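Local coordinates for protein glutamate--tRNA ligase (Methanothermobacter thermautotrophicus, PDB 3AII) that is a non-discriminating glutamyl-tRNA synthetase, which probably activates glutamate with ATP and then transfers it to the acceptor end of tRNA, at residues 113-118 with 370-375; 137-142 with 253-258; 167-172 with 259-264; 400-405 with 426-431; 408-413 with 513-518. All coordinates share one frame; numbering follows the deposited sequence.

Contact 1 of 5, residues 113-118 with 370-375; sequences HARAAI and KLMVEI
In the class I catalytic domain, helix 111-126, whose start carries the end of the predicted HIGH signature, packs across helix 365-375 near the chain's centre. The two segments cross at -68° with their axes 9.4 Å apart, and M372 is the side chain that fills the crossing. Its chain bends at chi2 (-49°), so the thioether swings across the aliphatic stem of R115 at about a right angle, SD lying 3.6 Å from R115 CB. I118 meets the CB-CG part of the same methionine, with I118 CD1 3.7 Å from M372 CG. R115 itself runs out extended, CG anti to the backbone N (chi1 -170°), and its guanidinium takes I375 CG2 over one face. The polar end is well satisfied: NH1 bonds to G321 O, and NH2 to G376 O just past the end of helix 365-375. NE, the third nitrogen, works through one water, which accepts from R115 NE at 2.8 Å and donates to M372 O at 2.7 Å.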
# COMPACT_ATOMS: atom_id res chain seq x y z
N HIS A 113 1.68 2.37 -4.67
CA HIS A 113 2.15 1.29 -5.54
C HIS A 113 0.97 0.55 -6.11
O HIS A 113 0.96 0.20 -7.28
CB HIS A 113 2.98 0.27 -4.78
CG HIS A 113 4.32 0.78 -4.34
ND1 HIS A 113 4.64 0.99 -3.02
CD2 HIS A 113 5.43 1.07 -5.05
CE1 HIS A 113 5.89 1.42 -2.93
NE2 HIS A 113 6.39 1.47 -4.15
N ALA A 114 -0.02 0.26 -5.27
CA ALA A 114 -1.13 -0.55 -5.71
C ALA A 114 -1.80 0.00 -6.97
O ALA A 114 -2.18 -0.76 -7.85
CB ALA A 114 -2.16 -0.73 -4.58
N ARG A 115 -1.93 1.32 -7.05
CA ARG A 115 -2.51 1.95 -8.23
C ARG A 115 -1.76 1.62 -9.53
O ARG A 115 -2.38 1.19 -10.51
CB ARG A 115 -2.60 3.46 -8.04
CG ARG A 115 -3.40 4.14 -9.11
CD ARG A 115 -3.61 5.62 -8.81
NE ARG A 115 -4.31 6.26 -9.92
CZ ARG A 115 -4.32 7.57 -10.13
NH1 ARG A 115 -3.66 8.38 -9.31
NH2 ARG A 115 -4.98 8.07 -11.17
N ALA A 116 -0.44 1.83 -9.56
CA ALA A 116 0.35 1.49 -10.75
C ALA A 116 0.25 0.01 -11.08
O ALA A 116 0.14 -0.38 -12.25
CB ALA A 116 1.81 1.88 -10.55
N ALA A 117 0.29 -0.82 -10.05
CA ALA A 117 0.25 -2.27 -10.26
C ALA A 117 -1.08 -2.69 -10.86
O ALA A 117 -1.14 -3.44 -11.84
CB ALA A 117 0.49 -2.99 -8.95
N ILE A 118 -2.16 -2.20 -10.26
CA ILE A 118 -3.50 -2.54 -10.73
C ILE A 118 -3.76 -2.03 -12.15
O ILE A 118 -4.24 -2.78 -13.00
CB ILE A 118 -4.57 -1.99 -9.76
CG1 ILE A 118 -4.52 -2.78 -8.44
CG2 ILE A 118 -5.96 -2.09 -10.39
CD1 ILE A 118 -5.07 -2.03 -7.28
N LYS A 370 -11.04 -2.14 -7.04
CA LYS A 370 -12.21 -1.41 -7.51
C LYS A 370 -11.99 0.10 -7.46
O LYS A 370 -12.36 0.82 -8.39
CB LYS A 370 -13.47 -1.80 -6.72
CG LYS A 370 -14.69 -1.00 -7.14
CD LYS A 370 -16.00 -1.64 -6.69
CE LYS A 370 -17.18 -0.76 -7.10
NZ LYS A 370 -18.50 -1.42 -6.89
N LEU A 371 -11.36 0.57 -6.39
CA LEU A 371 -11.05 1.99 -6.23
C LEU A 371 -10.18 2.47 -7.38
O LEU A 371 -10.51 3.43 -8.07
CB LEU A 371 -10.32 2.23 -4.92
CG LEU A 371 -9.85 3.68 -4.73
CD1 LEU A 371 -11.05 4.61 -4.63
CD2 LEU A 371 -8.97 3.81 -3.51
N MET A 372 -9.07 1.78 -7.60
CA MET A 372 -8.13 2.20 -8.63
C MET A 372 -8.71 2.14 -10.03
O MET A 372 -8.38 2.98 -10.88
CB MET A 372 -6.83 1.38 -8.56
CG MET A 372 -6.13 1.51 -7.21
SD MET A 372 -5.95 3.23 -6.70
CE MET A 372 -4.91 3.04 -5.26
N VAL A 373 -9.54 1.15 -10.29
CA VAL A 373 -10.17 1.01 -11.60
C VAL A 373 -11.14 2.16 -11.86
O VAL A 373 -11.15 2.74 -12.94
CB VAL A 373 -10.91 -0.33 -11.75
CG1 VAL A 373 -11.83 -0.30 -12.96
CG2 VAL A 373 -9.90 -1.47 -11.87
N GLU A 374 -11.96 2.49 -10.86
CA GLU A 374 -12.97 3.54 -11.05
C GLU A 374 -12.35 4.93 -11.15
O GLU A 374 -12.90 5.81 -11.80
CB GLU A 374 -14.07 3.46 -9.98
CG GLU A 374 -13.75 4.09 -8.64
CD GLU A 374 -14.85 3.86 -7.60
OE1 GLU A 374 -15.81 3.10 -7.89
OE2 GLU A 374 -14.77 4.43 -6.50
N ILE A 375 -11.20 5.13 -10.51
CA ILE A 375 -10.44 6.37 -10.69
C ILE A 375 -9.77 6.41 -12.07
O ILE A 375 -9.68 7.47 -12.68
CB ILE A 375 -9.37 6.55 -9.59
CG1 ILE A 375 -10.04 6.82 -8.24
CG2 ILE A 375 -8.42 7.69 -9.95
CD1 ILE A 375 -9.07 6.88 -7.08
O HOH W 1 -6.55 4.98 -10.91

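Contact 2 of 5, residues 137-142 with 253-258; sequences DTDPRR and SMRIVE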
# COMPACT_ATOMS: atom_id res chain seq x y z
N ASP A 137 16.51 -1.66 -8.33
CA ASP A 137 17.36 -1.65 -7.14
C ASP A 137 18.78 -1.16 -7.43
O ASP A 137 19.75 -1.77 -6.98
CB ASP A 137 17.40 -3.05 -6.52
CG ASP A 137 18.05 -4.07 -7.42
OD1 ASP A 137 18.07 -3.88 -8.66
OD2 ASP A 137 18.55 -5.08 -6.90
N THR A 138 18.90 -0.06 -8.17
CA THR A 138 20.21 0.50 -8.53
C THR A 138 20.73 1.60 -7.60
O THR A 138 21.68 2.31 -7.95
CB THR A 138 20.18 1.09 -9.95
OG1 THR A 138 19.12 2.05 -10.02
CG2 THR A 138 19.94 0.00 -10.97
N ASP A 139 20.13 1.75 -6.43
CA ASP A 139 20.66 2.66 -5.41
C ASP A 139 21.01 1.81 -4.21
O ASP A 139 20.13 1.43 -3.44
CB ASP A 139 19.64 3.73 -5.03
CG ASP A 139 20.19 4.72 -4.00
OD1 ASP A 139 19.50 5.72 -3.73
OD2 ASP A 139 21.31 4.51 -3.46
N PRO A 140 22.30 1.49 -4.07
CA PRO A 140 22.69 0.47 -3.09
C PRO A 140 22.34 0.85 -1.65
O PRO A 140 22.13 -0.05 -0.84
CB PRO A 140 24.21 0.36 -3.26
CG PRO A 140 24.62 1.64 -3.94
CD PRO A 140 23.46 2.07 -4.78
N ARG A 141 22.28 2.14 -1.35
CA ARG A 141 22.00 2.57 0.02
C ARG A 141 20.53 2.58 0.39
O ARG A 141 20.18 2.78 1.55
CB ARG A 141 22.60 3.95 0.29
CG ARG A 141 24.13 3.96 0.25
CD ARG A 141 24.71 5.25 0.83
NE ARG A 141 26.17 5.22 0.82
CZ ARG A 141 26.92 5.83 -0.10
NH1 ARG A 141 26.35 6.55 -1.06
NH2 ARG A 141 28.24 5.74 -0.03
N ARG A 142 19.66 2.37 -0.60
CA ARG A 142 18.22 2.45 -0.38
C ARG A 142 17.52 1.11 -0.57
O ARG A 142 16.31 1.06 -0.77
CB ARG A 142 17.58 3.48 -1.31
CG ARG A 142 18.27 4.84 -1.29
CD ARG A 142 18.01 5.60 0.00
NE ARG A 142 19.01 6.65 0.23
CZ ARG A 142 19.11 7.77 -0.48
NH1 ARG A 142 18.27 7.99 -1.49
NH2 ARG A 142 20.05 8.65 -0.20
N SER A 253 23.69 10.14 -16.33
CA SER A 253 23.26 8.76 -16.54
C SER A 253 23.99 7.74 -15.69
O SER A 253 23.45 6.66 -15.43
CB SER A 253 23.39 8.36 -18.02
OG SER A 253 24.75 8.44 -18.45
N MET A 254 25.22 8.05 -15.27
CA MET A 254 26.02 7.12 -14.45
C MET A 254 26.77 7.88 -13.38
O MET A 254 27.34 8.94 -13.66
CB MET A 254 27.08 6.39 -15.29
CG MET A 254 26.61 5.35 -16.24
SD MET A 254 26.10 3.86 -15.30
CE MET A 254 25.73 2.70 -16.61
N ARG A 255 26.82 7.32 -12.17
CA ARG A 255 27.57 7.91 -11.07
C ARG A 255 28.40 6.86 -10.35
O ARG A 255 28.19 5.67 -10.54
CB ARG A 255 26.63 8.59 -10.08
CG ARG A 255 25.62 7.64 -9.47
CD ARG A 255 24.75 8.29 -8.43
NE ARG A 255 23.90 7.30 -7.77
CZ ARG A 255 22.98 7.60 -6.87
NH1 ARG A 255 22.25 6.64 -6.31
NH2 ARG A 255 22.77 8.87 -6.53
N ILE A 256 29.34 7.32 -9.53
CA ILE A 256 30.17 6.41 -8.76
C ILE A 256 29.66 6.42 -7.32
O ILE A 256 29.49 7.49 -6.74
CB ILE A 256 31.64 6.87 -8.78
CG1 ILE A 256 32.17 6.92 -10.22
CG2 ILE A 256 32.49 5.93 -7.92
CD1 ILE A 256 33.50 7.67 -10.38
N VAL A 257 29.40 5.24 -6.76
CA VAL A 257 28.91 5.11 -5.39
C VAL A 257 29.72 4.04 -4.70
O VAL A 257 29.78 2.90 -5.17
CB VAL A 257 27.43 4.69 -5.34
CG1 VAL A 257 26.92 4.61 -3.89
CG2 VAL A 257 26.58 5.64 -6.18
N GLU A 258 30.36 4.39 -3.58
CA GLU A 258 31.15 3.40 -2.87
C GLU A 258 30.36 2.90 -1.68
O GLU A 258 30.45 3.44 -0.58
CB GLU A 258 32.48 4.00 -2.42
CG GLU A 258 33.33 4.52 -3.57
CD GLU A 258 34.67 5.06 -3.09
OE1 GLU A 258 35.50 4.25 -2.64
OE2 GLU A 258 34.89 6.29 -3.16
O HOH W 2 22.29 4.85 -8.72
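Loop 137-142, after strand 130-135, begins its approach at T138, whose O accepts a hydrogen bond of 2.7 Å from a water; the same water accepts weakly from R255 NH1. D139 extends its carboxylate with CG anti to the backbone N (chi1 -178°). It meets the guanidinium of R255 near that group's plane, the two flat groups turned 74° apart, in a long salt bridge of 3.7 Å between D139 OD2 and R255 NH1. P140 turns the contact apolar, its CG touching V257 CG1 tip to tip at 3.8 Å. R141 reaches the same methyl, NH1 lying 3.5 Å from V257 CG1, but its charge is matched by E230, and its N makes a weak bond to D139 OD2. R142 joins the D139-R255 network by charge alone. The partner segment takes in most of strand 252-256 of an antiparallel sheet and the two residues after it, flanked by strand 270-272, whose Y271 touches P140 and V257; the strand at the far edge, 188-191, ends at the zinc ligand C191.

Contact 3 of 5, residues 167-172 with 259-264; sequences IQSDRM and AEHPRT
A 3-10 turn, 168-170, links strand 164-167 of the catalytic domain to helix 172-184, and loop 259-264 clasps it chiefly through R263. Bent at chi3 (99°), R263 presents NH1 and NH2 end-on to one oxygen, D170 OD2, at 2.8 Å from NH1 and 3.0 Å from NH2. The carboxylate and guanidinium planes stand 76° apart: NH2 uses the syn lone pair of OD2, whereas NH1 comes from above the carboxylate plane. R263 NH1 also donates to S169 OG at 2.9 Å, and that hydroxyl is shared with D137 OD2. I167 CG2 lies over one face of the guanidinium, 3.8 Å above its plane. An alanine in place of R263 would remove these bonds to D170 and S169 and would probably loosen the loop from the turn. Alongside, T264 CG2 packs on S169 O, and H261, whose NE2 pairs with D137 O, sets its CE1 3.9 Å from S169 CB. Its other nitrogen anchors the loop: R263 N donates to H261 ND1 in the ring plane at 3.0 Å.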
# COMPACT_ATOMS: atom_id res chain seq x y z
N ILE A 167 15.49 -8.09 -12.41
CA ILE A 167 16.06 -7.32 -11.30
C ILE A 167 17.22 -6.47 -11.83
O ILE A 167 18.14 -6.99 -12.45
CB ILE A 167 16.52 -8.23 -10.15
CG1 ILE A 167 15.34 -9.03 -9.58
CG2 ILE A 167 17.15 -7.41 -9.02
CD1 ILE A 167 15.78 -10.13 -8.62
N GLN A 168 17.17 -5.16 -11.62
CA GLN A 168 18.14 -4.30 -12.28
C GLN A 168 19.59 -4.53 -11.85
O GLN A 168 20.50 -4.34 -12.65
CB GLN A 168 17.75 -2.82 -12.16
CG GLN A 168 16.52 -2.47 -12.99
CD GLN A 168 16.31 -0.97 -13.11
OE1 GLN A 168 16.44 -0.24 -12.13
NE2 GLN A 168 15.99 -0.51 -14.32
N SER A 169 19.79 -4.94 -10.60
CA SER A 169 21.16 -5.15 -10.15
C SER A 169 21.80 -6.38 -10.81
O SER A 169 23.01 -6.56 -10.73
CB SER A 169 21.25 -5.24 -8.62
OG SER A 169 20.48 -6.31 -8.13
N ASP A 170 20.99 -7.19 -11.49
CA ASP A 170 21.53 -8.30 -12.28
C ASP A 170 21.98 -7.83 -13.66
O ASP A 170 22.56 -8.60 -14.43
CB ASP A 170 20.46 -9.37 -12.52
CG ASP A 170 20.25 -10.27 -11.32
OD1 ASP A 170 19.12 -10.79 -11.19
OD2 ASP A 170 21.19 -10.47 -10.53
N ARG A 171 21.70 -6.56 -13.97
CA ARG A 171 21.89 -6.05 -15.32
C ARG A 171 23.01 -5.02 -15.46
O ARG A 171 23.08 -4.31 -16.46
CB ARG A 171 20.56 -5.44 -15.83
CG ARG A 171 19.44 -6.49 -15.95
CD ARG A 171 18.07 -5.90 -16.30
NE ARG A 171 18.04 -5.18 -17.58
CZ ARG A 171 17.89 -5.78 -18.77
NH1 ARG A 171 17.79 -7.10 -18.85
NH2 ARG A 171 17.87 -5.05 -19.88
N MET A 172 23.90 -4.95 -14.47
CA MET A 172 24.93 -3.90 -14.52
C MET A 172 25.74 -3.90 -15.83
O MET A 172 25.98 -2.83 -16.40
CB MET A 172 25.85 -3.97 -13.29
CG MET A 172 25.11 -3.95 -11.97
SD MET A 172 24.29 -2.37 -11.71
CE MET A 172 25.73 -1.32 -11.68
N ALA A 259 29.56 1.86 -1.91
CA ALA A 259 28.70 1.33 -0.87
C ALA A 259 28.39 -0.13 -1.16
O ALA A 259 28.30 -0.52 -2.31
CB ALA A 259 27.41 2.14 -0.77
N GLU A 260 28.22 -0.92 -0.11
CA GLU A 260 27.83 -2.30 -0.26
C GLU A 260 26.37 -2.39 -0.68
O GLU A 260 25.49 -1.84 -0.03
CB GLU A 260 28.04 -3.06 1.05
CG GLU A 260 27.44 -4.45 1.07
CD GLU A 260 27.53 -5.10 2.43
OE1 GLU A 260 28.46 -4.75 3.19
OE2 GLU A 260 26.68 -5.96 2.74
N HIS A 261 26.12 -3.09 -1.78
CA HIS A 261 24.76 -3.39 -2.22
C HIS A 261 24.37 -4.71 -1.56
O HIS A 261 25.18 -5.63 -1.50
CB HIS A 261 24.74 -3.55 -3.74
CG HIS A 261 23.36 -3.54 -4.33
ND1 HIS A 261 22.51 -4.62 -4.26
CD2 HIS A 261 22.70 -2.59 -5.04
CE1 HIS A 261 21.38 -4.34 -4.87
NE2 HIS A 261 21.47 -3.11 -5.37
N PRO A 262 23.12 -4.81 -1.08
CA PRO A 262 22.73 -6.03 -0.36
C PRO A 262 22.68 -7.28 -1.23
O PRO A 262 22.85 -8.38 -0.70
CB PRO A 262 21.34 -5.68 0.19
CG PRO A 262 21.35 -4.19 0.29
CD PRO A 262 22.14 -3.73 -0.91
N ARG A 263 22.46 -7.13 -2.53
CA ARG A 263 22.54 -8.26 -3.46
C ARG A 263 23.93 -8.52 -4.01
O ARG A 263 24.44 -9.64 -3.95
CB ARG A 263 21.58 -8.08 -4.64
CG ARG A 263 20.18 -8.59 -4.39
CD ARG A 263 19.31 -8.50 -5.64
NE ARG A 263 19.20 -9.78 -6.35
CZ ARG A 263 19.78 -10.06 -7.51
NH1 ARG A 263 20.55 -9.17 -8.13
NH2 ARG A 263 19.59 -11.26 -8.06
N THR A 264 24.53 -7.48 -4.57
CA THR A 264 25.78 -7.64 -5.32
C THR A 264 27.02 -7.27 -4.50
O THR A 264 28.13 -7.30 -5.02
CB THR A 264 25.75 -6.80 -6.60
OG1 THR A 264 25.57 -5.42 -6.26
CG2 THR A 264 24.60 -7.23 -7.50

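Contact 4 of 5, residues 400-405 with 426-431; sequences EARRYF and RPLHPD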
# COMPACT_ATOMS: atom_id res chain seq x y z
N GLU A 400 -21.37 -10.39 4.19
CA GLU A 400 -20.93 -11.72 4.59
C GLU A 400 -20.31 -11.83 5.98
O GLU A 400 -20.23 -12.92 6.53
CB GLU A 400 -19.95 -12.29 3.57
CG GLU A 400 -18.64 -11.51 3.45
CD GLU A 400 -17.69 -12.13 2.46
OE1 GLU A 400 -17.62 -11.65 1.31
OE2 GLU A 400 -17.00 -13.11 2.82
N ALA A 401 -19.87 -10.71 6.55
CA ALA A 401 -19.16 -10.77 7.83
C ALA A 401 -20.09 -11.19 8.98
O ALA A 401 -21.14 -10.58 9.19
CB ALA A 401 -18.51 -9.42 8.14
N ARG A 402 -19.68 -12.20 9.75
CA ARG A 402 -20.46 -12.69 10.88
C ARG A 402 -20.55 -11.62 11.96
O ARG A 402 -19.58 -10.89 12.19
CB ARG A 402 -19.83 -13.96 11.47
CG ARG A 402 -19.76 -15.11 10.48
CD ARG A 402 -18.87 -16.25 10.99
NE ARG A 402 -19.51 -17.05 12.03
CZ ARG A 402 -20.16 -18.19 11.81
NH1 ARG A 402 -20.71 -18.85 12.82
NH2 ARG A 402 -20.25 -18.68 10.58
N ARG A 403 -21.71 -11.55 12.61
CA ARG A 403 -21.97 -10.51 13.60
C ARG A 403 -21.83 -11.00 15.03
O ARG A 403 -22.36 -12.05 15.39
CB ARG A 403 -23.38 -9.95 13.42
CG ARG A 403 -23.60 -9.23 12.09
CD ARG A 403 -24.99 -8.58 12.08
NE ARG A 403 -26.03 -9.49 12.55
CZ ARG A 403 -27.30 -9.12 12.71
NH1 ARG A 403 -27.66 -7.88 12.43
NH2 ARG A 403 -28.20 -9.99 13.15
N TYR A 404 -21.13 -10.21 15.86
CA TYR A 404 -21.01 -10.49 17.29
C TYR A 404 -21.13 -9.20 18.10
O TYR A 404 -20.85 -8.11 17.58
CB TYR A 404 -19.66 -11.14 17.59
CG TYR A 404 -19.44 -12.44 16.83
CD1 TYR A 404 -19.88 -13.65 17.35
CD2 TYR A 404 -18.85 -12.43 15.57
CE1 TYR A 404 -19.71 -14.84 16.65
CE2 TYR A 404 -18.67 -13.61 14.86
CZ TYR A 404 -19.10 -14.80 15.41
OH TYR A 404 -18.92 -15.97 14.68
N PHE A 405 -21.50 -9.34 19.38
CA PHE A 405 -21.50 -8.21 20.32
C PHE A 405 -20.17 -8.16 21.08
O PHE A 405 -19.86 -9.09 21.83
CB PHE A 405 -22.63 -8.35 21.35
CG PHE A 405 -24.02 -8.11 20.80
CD1 PHE A 405 -24.22 -7.32 19.67
CD2 PHE A 405 -25.12 -8.65 21.44
CE1 PHE A 405 -25.51 -7.10 19.17
CE2 PHE A 405 -26.41 -8.43 20.95
CZ PHE A 405 -26.60 -7.64 19.83
N ARG A 426 -30.35 -14.18 17.81
CA ARG A 426 -30.03 -13.13 16.86
C ARG A 426 -29.17 -13.72 15.73
O ARG A 426 -28.18 -14.40 16.00
CB ARG A 426 -29.31 -11.98 17.55
CG ARG A 426 -28.90 -10.84 16.61
CD ARG A 426 -28.49 -9.59 17.42
NE ARG A 426 -28.16 -8.46 16.56
CZ ARG A 426 -29.05 -7.62 16.03
NH1 ARG A 426 -28.64 -6.62 15.26
NH2 ARG A 426 -30.35 -7.79 16.26
N PRO A 427 -29.56 -13.49 14.47
CA PRO A 427 -28.76 -14.06 13.38
C PRO A 427 -27.29 -13.67 13.38
O PRO A 427 -26.91 -12.52 13.66
CB PRO A 427 -29.42 -13.48 12.12
CG PRO A 427 -30.85 -13.26 12.55
CD PRO A 427 -30.75 -12.79 13.97
N LEU A 428 -26.45 -14.64 13.06
CA LEU A 428 -25.07 -14.33 12.75
C LEU A 428 -24.96 -13.43 11.52
O LEU A 428 -24.07 -12.60 11.44
CB LEU A 428 -24.27 -15.61 12.57
CG LEU A 428 -23.93 -16.21 13.95
CD1 LEU A 428 -23.85 -17.75 13.86
CD2 LEU A 428 -22.59 -15.66 14.43
N HIS A 429 -25.86 -13.60 10.56
CA HIS A 429 -25.95 -12.66 9.44
C HIS A 429 -27.34 -12.73 8.83
O HIS A 429 -27.76 -13.79 8.39
CB HIS A 429 -24.90 -12.95 8.37
CG HIS A 429 -24.72 -11.82 7.42
ND1 HIS A 429 -25.71 -11.44 6.54
CD2 HIS A 429 -23.70 -10.94 7.26
CE1 HIS A 429 -25.29 -10.39 5.85
NE2 HIS A 429 -24.08 -10.07 6.27
N PRO A 430 -28.06 -11.60 8.80
CA PRO A 430 -29.47 -11.61 8.37
C PRO A 430 -29.67 -12.14 6.94
O PRO A 430 -30.76 -12.63 6.64
CB PRO A 430 -29.89 -10.13 8.47
CG PRO A 430 -28.61 -9.35 8.54
CD PRO A 430 -27.63 -10.25 9.24
N ASP A 431 -28.66 -12.06 6.10
CA ASP A 431 -28.78 -12.54 4.72
C ASP A 431 -28.34 -13.99 4.54
O ASP A 431 -28.45 -14.55 3.44
CB ASP A 431 -27.98 -11.65 3.77
CG ASP A 431 -28.47 -10.22 3.78
OD1 ASP A 431 -29.68 -10.01 4.03
OD2 ASP A 431 -27.65 -9.31 3.53
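The guanidinium of R403 is sandwiched. P430 CD sits over the centre of one face, 3.6 Å above the plane, and the guanidinium of R426 lies flat on the opposite face, the two centres 4.0 Å apart and their planes at 21°. At the edge, in plane, P427 O accepts from R403 NH2 at 2.9 Å along a nearly straight bond (163°), with a weaker one from NE; the bend of R403 at chi3 (-47°) turns the group onto this carbonyl. Stacking two cations brings R403 NH1 within 3.2 Å of R426 NH1, a repulsion probably eased by the salt bridges of R426 to D462 and E532. The F405 ring touches the stem of R426, CZ 3.6 Å from R426 CD. A second flat pair lies on the other side of the strand: R402 NE donates in its own plane to Y404 OH at 2.9 Å, and E522 binds both groups. L428 wedges in beside them, CD1 near R402 NH1 and CD2 3.7 Å from Y404 CZ. H429 turns its ring edge to A401 O, while its NE2 bonds to E398 O. One backbone bond, R403 N to L428 O at 2.8 Å, ties strand 402-408 to the turn that leaves strand 422-427. The contact thus belongs to the beta-barrel anticodon-binding region, of the kind found in glutaminyl-tRNA synthetases.

Contact 5 of 5, residues 408-413 with 513-518; sequences ADPVKL and RGVIEA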
# COMPACT_ATOMS: atom_id res chain seq x y z
N ALA A 408 -16.84 -2.76 24.37
CA ALA A 408 -15.61 -2.06 24.72
C ALA A 408 -15.75 -1.40 26.09
O ALA A 408 -16.81 -0.88 26.41
CB ALA A 408 -15.32 -1.01 23.68
N ASP A 409 -14.66 -1.39 26.87
CA ASP A 409 -14.66 -0.75 28.20
C ASP A 409 -15.94 -1.07 28.96
O ASP A 409 -16.68 -0.17 29.37
CB ASP A 409 -14.45 0.76 28.07
CG ASP A 409 -13.07 1.11 27.55
OD1 ASP A 409 -12.11 0.34 27.78
OD2 ASP A 409 -12.94 2.16 26.89
N PRO A 410 -16.19 -2.36 29.16
CA PRO A 410 -17.51 -2.78 29.63
C PRO A 410 -17.74 -2.44 31.10
O PRO A 410 -16.81 -2.37 31.90
CB PRO A 410 -17.46 -4.30 29.44
CG PRO A 410 -16.00 -4.64 29.56
CD PRO A 410 -15.30 -3.50 28.91
N VAL A 411 -19.00 -2.18 31.41
CA VAL A 411 -19.41 -2.08 32.80
C VAL A 411 -20.33 -3.25 33.12
O VAL A 411 -21.23 -3.59 32.36
CB VAL A 411 -20.08 -0.73 33.11
CG1 VAL A 411 -21.22 -0.45 32.16
CG2 VAL A 411 -20.56 -0.70 34.57
N LYS A 412 -20.06 -3.92 34.24
CA LYS A 412 -20.83 -5.10 34.60
C LYS A 412 -22.00 -4.65 35.46
O LYS A 412 -21.80 -4.03 36.50
CB LYS A 412 -19.97 -6.11 35.35
CG LYS A 412 -20.67 -7.43 35.61
CD LYS A 412 -19.75 -8.42 36.31
CE LYS A 412 -20.41 -9.78 36.43
NZ LYS A 412 -19.60 -10.72 37.27
N LEU A 413 -23.21 -4.96 35.01
CA LEU A 413 -24.42 -4.47 35.66
C LEU A 413 -25.45 -5.58 35.84
O LEU A 413 -25.71 -6.37 34.93
CB LEU A 413 -25.04 -3.34 34.85
CG LEU A 413 -24.21 -2.06 34.71
CD1 LEU A 413 -24.73 -1.15 33.59
CD2 LEU A 413 -24.22 -1.33 36.05
N ARG A 513 -9.93 -2.58 25.07
CA ARG A 513 -10.21 -3.84 25.77
C ARG A 513 -11.69 -3.98 26.08
O ARG A 513 -12.37 -2.98 26.31
CB ARG A 513 -9.43 -3.93 27.08
CG ARG A 513 -7.93 -3.76 26.93
CD ARG A 513 -7.21 -4.44 28.08
NE ARG A 513 -5.76 -4.41 27.90
CZ ARG A 513 -4.91 -5.17 28.58
NH1 ARG A 513 -5.36 -6.02 29.48
NH2 ARG A 513 -3.61 -5.08 28.34
N GLY A 514 -12.19 -5.21 26.09
CA GLY A 514 -13.58 -5.43 26.43
C GLY A 514 -13.91 -6.90 26.53
O GLY A 514 -13.04 -7.73 26.75
N VAL A 515 -15.20 -7.21 26.37
CA VAL A 515 -15.65 -8.59 26.37
C VAL A 515 -16.50 -8.84 25.13
O VAL A 515 -17.11 -7.92 24.58
CB VAL A 515 -16.44 -8.96 27.64
CG1 VAL A 515 -15.51 -8.95 28.86
CG2 VAL A 515 -17.63 -8.02 27.85
N ILE A 516 -16.53 -10.09 24.70
CA ILE A 516 -17.27 -10.47 23.50
C ILE A 516 -18.13 -11.69 23.83
O ILE A 516 -17.83 -12.45 24.74
CB ILE A 516 -16.29 -10.72 22.31
CG1 ILE A 516 -17.03 -10.83 20.97
CG2 ILE A 516 -15.38 -11.94 22.59
CD1 ILE A 516 -16.12 -10.72 19.74
N GLU A 517 -19.22 -11.86 23.10
CA GLU A 517 -20.11 -12.97 23.37
C GLU A 517 -19.46 -14.34 23.09
O GLU A 517 -18.53 -14.44 22.29
CB GLU A 517 -21.42 -12.81 22.60
CG GLU A 517 -21.28 -13.06 21.12
CD GLU A 517 -22.59 -12.79 20.40
OE1 GLU A 517 -23.36 -13.75 20.19
OE2 GLU A 517 -22.84 -11.62 20.07
N ALA A 518 -19.96 -15.36 23.78
CA ALA A 518 -19.40 -16.71 23.75
C ALA A 518 -19.15 -17.28 22.36
O ALA A 518 -18.14 -17.95 22.13
CB ALA A 518 -20.29 -17.67 24.56
O HOH W 3 -9.71 -0.24 26.64
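D409 adopts left-handed backbone angles (phi 43°, psi 58°), a kink that sends the chain off in a new direction just after its N-H has met strand 511-516. That bond, D409 N to R513 O, measures 2.8 Å, nearly straight and in the carbonyl plane. D409 CG stands anti to its own carbonyl carbon, which brings OD1 within reach of a water: the water donates to D409 OD1 at 2.7 Å and accepts from R513 N at 2.8 Å, engaging both backbone polar atoms of R513. Just before the kink, A408 and G514 form an antiparallel non-hydrogen-bonded pair with their CA atoms 4.3 Å apart. The approach is so close that a beta carbon on G514 would lie only 3.0 Å from A408 CA. P410 then lays its ring along the glycine, CD 3.6 Å from G514 CA, and crosses V515 obliquely, CB 4.0 Å from V515 CG2. A glycine in place of P410 would lose the ring that covers G514 and V515 and the restraint on phi, and would probably leave the strand start less firmly seated. Strands 410-413 and 513-516 run with their directions 52° apart. Strand 410-416 goes on to pair with 445-449, whose Y447 touches P410 and V515, whereas strand 511-516 lies between 402-408 and 500-505, so the kink carries the chain from one sheet of the anticodon-binding region into the other.

How the contacts relate
Contact 1 is the buried one, a helix crossing built on a methionine and an arginine stem, whereas the other four are partly buried and rely more on charge and on polar or backbone bonds. Contacts 2 and 3, centres about 9 Å apart, hold the same region of the catalytic domain: their segments alternate along the chain and D137, of contact 2, joins them. Contacts 4 and 5 lie across the chain's centre in the anticodon-binding part, meeting where F405 N bonds to E517 OE2 between neighbouring strands. Arginine recurs with different roles: end-on salt bridge in contact 3, cation stack in contact 4.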